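PDB 2IMQ: nitrophorin Cim l NP from Cimex lectularius, which uses a cysteine-ligated heme to carry nitric oxide and deliver it to the victim during feeding, causing vasodilation. Local coordinates for residues Lys75-Ile80 against Asn102-Val107; Asp188-Asp193 against Thr219-Tyr224; Pro162-Phe167 against Ser249-Thr254. All coordinates share one frame; numbering follows the deposited sequence.

Contact 1. Residues Lys75-Ile80 against Asn102-Val107; sequences KLKNTI and NETIIV. With HEM (protoporphyrin IX containing Fe), chain B.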
loop_
_atom_site.group_PDB
_atom_site.type_symbol
_atom_site.label_atom_id
_atom_site.label_comp_id
_atom_site.label_asym_id
_atom_site.label_seq_id
_atom_site.Cartn_x
_atom_site.Cartn_y
_atom_site.Cartn_z
ATOM N N LYS A 75 -11.936 -13.434 -1.224
ATOM C CA LYS A 75 -10.623 -13.128 -0.610
ATOM C C LYS A 75 -9.614 -14.143 -1.162
ATOM O O LYS A 75 -9.739 -15.354 -0.897
ATOM C CB LYS A 75 -10.678 -13.208 0.903
ATOM C CG LYS A 75 -9.291 -13.053 1.534
ATOM C CD LYS A 75 -9.345 -13.152 3.016
ATOM C CE LYS A 75 -9.510 -14.571 3.479
ATOM N NZ LYS A 75 -9.666 -14.587 4.935
ATOM N N LEU A 76 -8.694 -13.695 -2.013
ATOM C CA LEU A 76 -7.643 -14.552 -2.547
ATOM C C LEU A 76 -6.672 -14.955 -1.465
ATOM O O LEU A 76 -6.243 -16.099 -1.376
ATOM C CB LEU A 76 -6.944 -13.895 -3.719
ATOM C CG LEU A 76 -7.802 -13.640 -4.938
ATOM C CD1 LEU A 76 -7.008 -13.112 -6.092
ATOM C CD2 LEU A 76 -8.564 -14.909 -5.353
ATOM N N LYS A 77 -6.264 -13.997 -0.637
ATOM C CA LYS A 77 -5.342 -14.286 0.438
ATOM C C LYS A 77 -5.323 -13.140 1.463
ATOM O O LYS A 77 -5.417 -11.965 1.107
ATOM C CB LYS A 77 -3.912 -14.435 -0.113
ATOM C CG LYS A 77 -2.910 -15.019 0.879
ATOM C CD LYS A 77 -3.173 -16.509 1.167
ATOM C CE LYS A 77 -2.159 -17.088 2.204
ATOM N NZ LYS A 77 -1.851 -16.310 3.450
ATOM N N ASN A 78 -5.214 -13.497 2.733
ATOM C CA ASN A 78 -4.723 -12.608 3.808
ATOM C C ASN A 78 -3.464 -13.169 4.360
ATOM O O ASN A 78 -3.381 -14.400 4.616
ATOM C CB ASN A 78 -5.745 -12.492 4.943
ATOM C CG ASN A 78 -5.204 -11.826 6.179
ATOM O OD1 ASN A 78 -4.836 -12.486 7.157
ATOM N ND2 ASN A 78 -5.067 -10.507 6.124
ATOM N N THR A 79 -2.468 -12.303 4.571
ATOM C CA THR A 79 -1.216 -12.712 5.132
ATOM C C THR A 79 -0.882 -11.718 6.216
ATOM O O THR A 79 -0.907 -10.520 5.957
ATOM C CB THR A 79 -0.118 -12.684 4.090
ATOM O OG1 THR A 79 -0.468 -13.525 3.002
ATOM C CG2 THR A 79 1.177 -13.218 4.666
ATOM N N ILE A 80 -0.562 -12.174 7.408
ATOM C CA ILE A 80 -0.073 -11.315 8.465
ATOM C C ILE A 80 1.243 -11.782 9.061
ATOM O O ILE A 80 1.534 -12.999 9.191
ATOM C CB ILE A 80 -1.124 -11.089 9.580
ATOM C CG1 ILE A 80 -1.460 -12.401 10.283
ATOM C CG2 ILE A 80 -2.358 -10.394 9.018
ATOM C CD1 ILE A 80 -2.436 -12.244 11.463
ATOM N N ASN A 102 -2.522 -18.902 -7.506
ATOM C CA ASN A 102 -2.474 -17.973 -6.341
ATOM C C ASN A 102 -1.277 -18.307 -5.447
ATOM O O ASN A 102 -1.190 -19.434 -4.884
ATOM C CB ASN A 102 -3.799 -18.124 -5.599
ATOM C CG ASN A 102 -3.983 -17.121 -4.477
ATOM O OD1 ASN A 102 -3.313 -16.099 -4.408
ATOM N ND2 ASN A 102 -4.905 -17.420 -3.583
ATOM N N GLU A 103 -0.350 -17.357 -5.266
ATOM C CA GLU A 103 0.872 -17.622 -4.523
ATOM C C GLU A 103 1.238 -16.406 -3.709
ATOM O O GLU A 103 1.105 -15.286 -4.194
ATOM C CB GLU A 103 2.008 -17.931 -5.486
ATOM C CG GLU A 103 1.872 -19.242 -6.256
ATOM C CD GLU A 103 1.710 -20.449 -5.349
ATOM O OE1 GLU A 103 0.961 -21.396 -5.714
ATOM O OE2 GLU A 103 2.346 -20.474 -4.288
ATOM N N THR A 104 1.726 -16.643 -2.506
ATOM C CA THR A 104 2.237 -15.568 -1.635
ATOM C C THR A 104 3.584 -15.959 -1.082
ATOM O O THR A 104 3.817 -17.140 -0.755
ATOM C CB THR A 104 1.279 -15.346 -0.477
ATOM O OG1 THR A 104 0.081 -14.733 -0.965
ATOM C CG2 THR A 104 1.819 -14.329 0.523
ATOM N N ILE A 105 4.517 -15.018 -1.044
ATOM C CA ILE A 105 5.744 -15.186 -0.324
ATOM C C ILE A 105 5.854 -14.131 0.769
ATOM O O ILE A 105 5.287 -13.035 0.682
ATOM C CB ILE A 105 7.009 -15.084 -1.265
ATOM C CG1 ILE A 105 7.169 -13.676 -1.829
ATOM C CG2 ILE A 105 6.996 -16.212 -2.353
ATOM C CD1 ILE A 105 8.594 -13.291 -2.056
ATOM N N ILE A 106 6.548 -14.498 1.816
ATOM C CA ILE A 106 6.928 -13.580 2.847
ATOM C C ILE A 106 8.444 -13.545 2.839
ATOM O O ILE A 106 9.111 -14.607 2.796
ATOM C CB ILE A 106 6.416 -14.074 4.213
ATOM C CG1 ILE A 106 4.897 -14.088 4.262
ATOM C CG2 ILE A 106 6.875 -13.175 5.287
ATOM C CD1 ILE A 106 4.302 -14.661 5.520
ATOM N N VAL A 107 8.990 -12.333 2.954
ATOM C CA VAL A 107 10.426 -12.110 3.021
ATOM C C VAL A 107 10.690 -11.427 4.349
ATOM O O VAL A 107 10.069 -10.395 4.677
ATOM C CB VAL A 107 10.966 -11.222 1.880
ATOM C CG1 VAL A 107 12.413 -10.838 2.171
ATOM C CG2 VAL A 107 10.850 -11.940 0.540
HETATM C CHA HEM B . -7.270 -9.902 9.173
HETATM C CHB HEM B . -7.375 -5.209 7.962
HETATM C CHC HEM B . -5.720 -4.054 12.332
HETATM C CHD HEM B . -5.292 -8.662 13.481
HETATM C C1A HEM B . -7.482 -8.756 8.461
HETATM C C2A HEM B . -8.034 -8.658 7.131
HETATM C C3A HEM B . -8.020 -7.341 6.803
HETATM C C4A HEM B . -7.501 -6.594 7.913
HETATM C CMA HEM B . -8.536 -6.743 5.507
HETATM C CAA HEM B . -8.550 -9.808 6.236
HETATM C CBA HEM B . -10.080 -9.815 6.505
HETATM C CGA HEM B . -10.770 -10.951 5.765
HETATM O O1A HEM B . -10.706 -12.085 6.238
HETATM O O2A HEM B . -11.444 -10.711 4.733
HETATM C C1B HEM B . -6.953 -4.506 9.047
HETATM C C2B HEM B . -6.880 -3.067 9.124
HETATM C C3B HEM B . -6.431 -2.731 10.327
HETATM C C4B HEM B . -6.216 -3.952 11.059
HETATM C CMB HEM B . -7.294 -2.287 7.926
HETATM C CAB HEM B . -6.155 -1.350 10.902
HETATM C CBB HEM B . -6.730 -0.256 10.385
HETATM C C1C HEM B . -5.482 -5.168 13.085
HETATM C C2C HEM B . -4.910 -5.223 14.407
HETATM C C3C HEM B . -4.860 -6.511 14.734
HETATM C C4C HEM B . -5.255 -7.294 13.605
HETATM C CMC HEM B . -4.629 -4.038 15.337
HETATM C CAC HEM B . -4.369 -7.090 16.053
HETATM C CBC HEM B . -3.131 -6.884 16.499
HETATM C C1D HEM B . -5.737 -9.398 12.406
HETATM C C2D HEM B . -5.666 -10.838 12.337
HETATM C C3D HEM B . -6.299 -11.219 11.038
HETATM C C4D HEM B . -6.677 -9.986 10.400
HETATM C CMD HEM B . -5.108 -11.787 13.398
HETATM C CAD HEM B . -6.429 -12.672 10.548
HETATM C CBD HEM B . -7.460 -13.327 11.453
HETATM C CGD HEM B . -7.920 -14.626 10.867
HETATM O O1D HEM B . -8.782 -15.284 11.535
HETATM O O2D HEM B . -7.418 -14.975 9.759
HETATM N NA HEM B . -7.177 -7.485 8.935
HETATM N NB HEM B . -6.517 -5.021 10.236
HETATM N NC HEM B . -5.646 -6.438 12.622
HETATM N ND HEM B . -6.320 -8.939 11.231
HETATM FE FE HEM B . -6.545 -6.971 10.821
#
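Leu76 O takes a hydrogen bond of 2.9 Å from Asn102 ND2, which reaches over from the residue just before edge strand 103-108. The oxygen lies in the Asn102 amide plane, but the donor stands 44° above the Leu76 carbonyl plane. Lys75, just before, bonds heme propionate oxygen O1A through NZ. A classic beta bulge, with Leu76 and Lys77 both opposite Val88 of strand 84-91, interrupts the pairing here.

Lys77 lays CG 3.5 Å from Thr104 OG1. Bent at CD (chi2 70°) and again at NZ, the chain curls back to donate to Asn78 O at 2.7 Å and Thr79 OG1 at 3.1 Å. Asn78 points away from the other segment, with ND2 beside heme CAA and bonded to Thr87.

Thr79 meets Thr104 tip to tip, OG1 to CG2 at 3.5 Å, and its CG2 slides past Ile106 CD1, also at 3.5 Å. Thr104 OG1 is hydrogen-bonded to Thr120.

Two edge strands, 8.5 Å apart and 11° from parallel over segments 75-80 and 103-107, thus pack face to face in the beta-sandwich. Threonines suit the layer, packing methyls while their hydroxyls find partners within each sheet; the one hydrogen bond between the segments comes from the Asn102 side-chain amide.

Contact 2. Residues Asp188-Asp193 against Thr219-Tyr224; sequences DQNNID and TFKPTY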
loop_
_atom_site.group_PDB
_atom_site.type_symbol
_atom_site.label_atom_id
_atom_site.label_comp_id
_atom_site.label_asym_id
_atom_site.label_seq_id
_atom_site.Cartn_x
_atom_site.Cartn_y
_atom_site.Cartn_z
ATOM N N ASP A 188 1.377 24.875 4.047
ATOM C CA ASP A 188 0.451 25.978 4.232
ATOM C C ASP A 188 0.231 26.697 2.904
ATOM O O ASP A 188 -0.856 27.246 2.651
ATOM C CB ASP A 188 1.010 26.983 5.242
ATOM C CG ASP A 188 0.993 26.488 6.652
ATOM O OD1 ASP A 188 0.356 25.429 6.977
ATOM O OD2 ASP A 188 1.592 27.156 7.536
ATOM N N GLN A 189 1.220 26.738 2.048
ATOM C CA GLN A 189 1.127 27.330 0.724
ATOM C C GLN A 189 0.542 26.404 -0.314
ATOM O O GLN A 189 0.432 26.765 -1.481
ATOM C CB GLN A 189 2.475 27.816 0.254
ATOM C CG GLN A 189 3.081 28.904 1.091
ATOM C CD GLN A 189 4.505 29.164 0.694
ATOM O OE1 GLN A 189 5.444 28.766 1.395
ATOM N NE2 GLN A 189 4.682 29.837 -0.424
ATOM N N ASN A 190 0.211 25.181 0.097
ATOM C CA ASN A 190 -0.209 24.131 -0.822
ATOM C C ASN A 190 0.796 23.871 -1.920
ATOM O O ASN A 190 0.426 23.520 -3.061
ATOM C CB ASN A 190 -1.603 24.349 -1.462
ATOM C CG ASN A 190 -2.188 23.055 -1.967
ATOM O OD1 ASN A 190 -2.054 22.014 -1.279
ATOM N ND2 ASN A 190 -2.758 23.057 -3.183
ATOM N N ASN A 191 2.089 24.026 -1.624
ATOM C CA ASN A 191 3.084 23.767 -2.660
ATOM C C ASN A 191 3.555 22.323 -2.526
ATOM O O ASN A 191 4.631 22.022 -2.030
ATOM C CB ASN A 191 4.248 24.753 -2.552
ATOM C CG ASN A 191 5.176 24.667 -3.716
ATOM O OD1 ASN A 191 5.050 23.779 -4.574
ATOM N ND2 ASN A 191 6.192 25.564 -3.731
ATOM N N ILE A 192 2.690 21.454 -3.000
ATOM C CA ILE A 192 2.904 20.014 -2.877
ATOM C C ILE A 192 4.102 19.582 -3.688
ATOM O O ILE A 192 4.956 18.875 -3.179
ATOM C CB ILE A 192 1.626 19.266 -3.365
ATOM C CG1 ILE A 192 0.429 19.661 -2.520
ATOM C CG2 ILE A 192 1.816 17.771 -3.334
ATOM C CD1 ILE A 192 0.509 19.499 -1.029
ATOM N N ASP A 193 4.225 20.030 -4.918
ATOM C CA ASP A 193 5.334 19.631 -5.758
ATOM C C ASP A 193 6.645 20.203 -5.213
ATOM O O ASP A 193 7.695 19.573 -5.306
ATOM C CB ASP A 193 5.129 20.080 -7.189
ATOM C CG ASP A 193 4.029 19.395 -7.885
ATOM O OD1 ASP A 193 3.560 18.335 -7.429
ATOM O OD2 ASP A 193 3.560 19.885 -8.954
ATOM N N THR A 219 -1.330 15.064 -5.015
ATOM C CA THR A 219 -1.934 16.387 -4.845
ATOM C C THR A 219 -2.383 16.670 -3.437
ATOM O O THR A 219 -2.915 17.748 -3.196
ATOM C CB THR A 219 -3.137 16.555 -5.802
ATOM O OG1 THR A 219 -4.161 15.637 -5.437
ATOM C CG2 THR A 219 -2.750 16.223 -7.162
ATOM N N PHE A 220 -2.242 15.713 -2.533
ATOM C CA PHE A 220 -2.667 15.812 -1.183
ATOM C C PHE A 220 -1.476 16.138 -0.300
ATOM O O PHE A 220 -0.318 15.827 -0.577
ATOM C CB PHE A 220 -3.367 14.528 -0.734
ATOM C CG PHE A 220 -2.613 13.234 -1.017
ATOM C CD1 PHE A 220 -1.837 12.636 -0.051
ATOM C CD2 PHE A 220 -2.749 12.602 -2.232
ATOM C CE1 PHE A 220 -1.184 11.442 -0.315
ATOM C CE2 PHE A 220 -2.101 11.441 -2.497
ATOM C CZ PHE A 220 -1.325 10.853 -1.508
ATOM N N LYS A 221 -1.807 16.723 0.844
ATOM C CA LYS A 221 -0.849 17.111 1.826
ATOM C C LYS A 221 -0.256 15.879 2.511
ATOM O O LYS A 221 -0.821 14.795 2.430
ATOM C CB LYS A 221 -1.437 18.045 2.865
ATOM C CG LYS A 221 -1.844 19.327 2.206
ATOM C CD LYS A 221 -2.580 20.204 3.153
ATOM C CE LYS A 221 -3.053 21.461 2.433
ATOM N NZ LYS A 221 -2.029 22.178 1.656
ATOM N N PRO A 222 0.929 16.029 3.087
ATOM C CA PRO A 222 1.539 14.925 3.789
ATOM C C PRO A 222 0.563 14.214 4.690
ATOM O O PRO A 222 -0.256 14.850 5.356
ATOM C CB PRO A 222 2.649 15.599 4.566
ATOM C CG PRO A 222 3.066 16.706 3.619
ATOM C CD PRO A 222 1.780 17.222 3.089
ATOM N N THR A 223 0.726 12.905 4.810
ATOM C CA THR A 223 -0.205 12.068 5.563
ATOM C C THR A 223 0.284 11.739 6.987
ATOM O O THR A 223 -0.374 11.000 7.723
ATOM C CB THR A 223 -0.442 10.772 4.813
ATOM O OG1 THR A 223 0.812 10.081 4.610
ATOM C CG2 THR A 223 -1.111 11.030 3.477
ATOM N N TYR A 224 1.373 12.343 7.402
ATOM C CA TYR A 224 2.021 12.124 8.642
ATOM C C TYR A 224 2.824 13.387 8.972
ATOM O O TYR A 224 3.248 14.083 8.059
ATOM C CB TYR A 224 2.945 10.907 8.522
ATOM C CG TYR A 224 3.907 10.610 9.573
ATOM C CD1 TYR A 224 3.574 9.827 10.668
ATOM C CD2 TYR A 224 5.197 11.107 9.492
ATOM C CE1 TYR A 224 4.512 9.506 11.636
ATOM C CE2 TYR A 224 6.159 10.737 10.408
ATOM C CZ TYR A 224 5.802 9.971 11.508
ATOM O OH TYR A 224 6.704 9.643 12.499
HETATM O O HOH W 1 -3.474 19.672 -1.237
HETATM O O HOH W 2 -3.132 20.195 -4.463
#
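Lys221 NZ donates to Asn190 OD1 at 2.9 Å, the direct polar link. The two side chains cross at about a right angle, and the donor is tilted 28° from the carbonyl plane of Asn190. A nearly straight lysine chain, turning only at its last bond (chi4 -50°), carries NZ to the end of helix 180-188, where it also donates to Val187 O. Lysine suits the place, gripping a helix-end carbonyl and a side-chain amide oxygen together.

Water supplies the second polar layer. One water donates both to Asn190 OD1, at 2.7 Å, and to Thr219 O; a second donates to the same Thr219 O, at 2.8 Å, and accepts from Asn190 ND2. Both ends of the amide are therefore linked through the two waters to one carbonyl. Asn190 has positive phi (55°) and ends the helix in a Schellman motif, a backbone shape that asparagine tolerates well.

The apolar part belongs to Ile192, which is buried. Its CD1 lies 3.8 Å from Phe220 O and 4.0 Å from Lys221 CG, while CG1 approaches Thr219 O at 3.9 Å. The branched side chain packs against the backbone of 219-221 and the start of the Lys221 chain.

Asn191, between Asn190 and Ile192, is the N-cap of helix 192-196, OD1 bonding Gly194 N. The contact sets the turn between helices 180-188 and 192-196 against the loop leading to strand 243-248, with Phe220 directed the other way, to Trp241 and to Tyr260, the latter on strand 255-262.

Contact 3. Residues Pro162-Phe167 against Ser249-Thr254; sequences PSDFLF and SGTGKT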
loop_
_atom_site.group_PDB
_atom_site.type_symbol
_atom_site.label_atom_id
_atom_site.label_comp_id
_atom_site.label_asym_id
_atom_site.label_seq_id
_atom_site.Cartn_x
_atom_site.Cartn_y
_atom_site.Cartn_z
ATOM N N PRO A 162 8.547 -11.482 -15.582
ATOM C CA PRO A 162 7.951 -10.497 -14.682
ATOM C C PRO A 162 6.441 -10.428 -14.859
ATOM O O PRO A 162 5.895 -10.739 -15.932
ATOM C CB PRO A 162 8.648 -9.219 -15.062
ATOM C CG PRO A 162 8.973 -9.352 -16.499
ATOM C CD PRO A 162 9.324 -10.829 -16.648
ATOM N N SER A 163 5.742 -10.019 -13.803
ATOM C CA SER A 163 4.283 -9.965 -13.806
ATOM C C SER A 163 3.775 -8.890 -14.770
ATOM O O SER A 163 4.485 -7.941 -15.109
ATOM C CB SER A 163 3.769 -9.653 -12.380
ATOM O OG SER A 163 4.183 -10.622 -11.411
ATOM N N ASP A 164 2.521 -9.008 -15.205
ATOM C CA ASP A 164 1.923 -8.019 -16.095
ATOM C C ASP A 164 1.535 -6.724 -15.355
ATOM O O ASP A 164 1.711 -5.637 -15.866
ATOM C CB ASP A 164 0.662 -8.567 -16.749
ATOM C CG ASP A 164 0.966 -9.681 -17.695
ATOM O OD1 ASP A 164 0.900 -10.865 -17.265
ATOM O OD2 ASP A 164 1.388 -9.434 -18.843
ATOM N N PHE A 165 0.948 -6.867 -14.175
ATOM C CA PHE A 165 0.506 -5.693 -13.348
ATOM C C PHE A 165 1.042 -5.836 -11.937
ATOM O O PHE A 165 0.790 -6.852 -11.275
ATOM C CB PHE A 165 -1.025 -5.657 -13.308
ATOM C CG PHE A 165 -1.678 -5.723 -14.678
ATOM C CD1 PHE A 165 -2.371 -6.832 -15.068
ATOM C CD2 PHE A 165 -1.615 -4.655 -15.535
ATOM C CE1 PHE A 165 -2.986 -6.854 -16.337
ATOM C CE2 PHE A 165 -2.222 -4.651 -16.769
ATOM C CZ PHE A 165 -2.892 -5.780 -17.172
ATOM N N LEU A 166 1.770 -4.816 -11.501
ATOM C CA LEU A 166 2.406 -4.822 -10.205
ATOM C C LEU A 166 2.072 -3.596 -9.425
ATOM O O LEU A 166 2.083 -2.478 -9.945
ATOM C CB LEU A 166 3.910 -4.925 -10.309
ATOM C CG LEU A 166 4.396 -6.189 -11.046
ATOM C CD1 LEU A 166 4.704 -5.802 -12.379
ATOM C CD2 LEU A 166 5.533 -6.816 -10.303
ATOM N N PHE A 167 1.772 -3.811 -8.169
ATOM C CA PHE A 167 1.482 -2.724 -7.199
ATOM C C PHE A 167 2.281 -2.946 -5.934
ATOM O O PHE A 167 2.410 -4.066 -5.471
ATOM C CB PHE A 167 -0.026 -2.725 -6.896
ATOM C CG PHE A 167 -0.853 -2.540 -8.151
ATOM C CD1 PHE A 167 -1.314 -3.633 -8.877
ATOM C CD2 PHE A 167 -1.113 -1.273 -8.646
ATOM C CE1 PHE A 167 -2.020 -3.426 -10.062
ATOM C CE2 PHE A 167 -1.808 -1.075 -9.832
ATOM C CZ PHE A 167 -2.250 -2.178 -10.535
ATOM N N SER A 249 4.389 -2.256 -14.815
ATOM C CA SER A 249 4.144 -3.459 -15.626
ATOM C C SER A 249 5.456 -4.022 -16.069
ATOM O O SER A 249 6.324 -3.293 -16.468
ATOM C CB SER A 249 3.342 -3.140 -16.873
ATOM O OG SER A 249 3.156 -4.304 -17.724
ATOM N N GLY A 250 5.553 -5.339 -16.003
ATOM C CA GLY A 250 6.693 -6.042 -16.535
ATOM C C GLY A 250 6.612 -6.308 -18.028
ATOM O O GLY A 250 7.586 -6.782 -18.614
ATOM N N THR A 251 5.484 -6.011 -18.651
ATOM C CA THR A 251 5.194 -6.528 -19.998
ATOM C C THR A 251 4.574 -5.491 -20.912
ATOM O O THR A 251 3.898 -5.840 -21.906
ATOM C CB THR A 251 4.271 -7.748 -19.936
ATOM O OG1 THR A 251 3.061 -7.371 -19.263
ATOM C CG2 THR A 251 4.845 -8.901 -19.184
ATOM N N GLY A 252 4.755 -4.228 -20.597
ATOM C CA GLY A 252 4.361 -3.163 -21.472
ATOM C C GLY A 252 2.862 -2.873 -21.423
ATOM O O GLY A 252 2.357 -2.189 -22.308
ATOM N N LYS A 253 2.164 -3.360 -20.395
ATOM C CA LYS A 253 0.728 -3.108 -20.224
ATOM C C LYS A 253 0.495 -1.724 -19.643
ATOM O O LYS A 253 1.315 -1.188 -18.876
ATOM C CB LYS A 253 0.110 -4.120 -19.314
ATOM C CG LYS A 253 0.261 -5.567 -19.664
ATOM C CD LYS A 253 -0.324 -5.869 -21.013
ATOM C CE LYS A 253 -0.420 -7.330 -21.235
ATOM N NZ LYS A 253 -0.769 -7.586 -22.674
ATOM N N THR A 254 -0.592 -1.104 -20.073
ATOM C CA THR A 254 -0.965 0.190 -19.575
ATOM C C THR A 254 -1.632 0.081 -18.204
ATOM O O THR A 254 -2.566 -0.696 -18.047
ATOM C CB THR A 254 -1.915 0.877 -20.566
ATOM O OG1 THR A 254 -1.253 1.006 -21.817
ATOM C CG2 THR A 254 -2.266 2.318 -20.120
#
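Ser249 OG donates to Asp164 O at 2.7 Å, in the carbonyl plane and on a lone pair. With OG anti to the backbone N (chi1 177°), the same oxygen also accepts from Thr251 N, forming an ST turn, and from Lys253 N, both at 3.0 Å. Three bonds thus hold this hydroxyl, which suits serine: a small group that can donate across and accept from its own loop.

Gly250 N donates to Ser163 O at 3.0 Å, nearly in line with the C=O bond though bent at the hydrogen (135°). Pro162 CG rests 3.6 Å from Gly250 O and Leu166 CD1 packs on Gly250 N. Gly250 brings its backbone right up to Ser163 O and Pro162 CB, an approach that a residue without a side chain suits.

Thr251 OG1 donates to Asp164 OD2 at 2.7 Å, coming from above the carboxylate plane; the other oxygen, OD1, is held by Arg128 N. Lys253 crosses the Phe165 ring obliquely, CB lying 3.5 Å from CE2, before its chain leads NZ to Leu282 O. Its ammonium, 4.8 Å from Asp164 OD2, would probably still favour the carboxylate's negative charge.

The loop that carries the chain from strand 243-248 of one sheet to strand 255-262 of the other is therefore fastened to the start of strand 165-169 mainly by short bonds to main-chain and carboxylate oxygens, with the CE2-CZ side of the Phe165 ring against Lys253 CB and CG.

Contacts 1 and 2 are surface contacts on opposite sides of the chain's centre, about 33 Å apart between centres, whereas contact 3 is partly buried. Contacts 1 and 3 both reach the five-stranded sheet: contact 1 at its outermost strand 103-108, facing the other sheet across the sandwich, and contact 3 at strand 165-169, where the sheet receives a connecting loop. Contact 2 involves neither sheet directly and joins helix ends to a loop. Chemistry follows place. Methyl, hydroxyl and lysine methylene contacts with one amide hydrogen bond join the sheets in contact 1, waters and a lysine bridge the exposed helix turn in contact 2 beside the buried Ile192, and hydroxyl and backbone bonds fix the loop in contact 3.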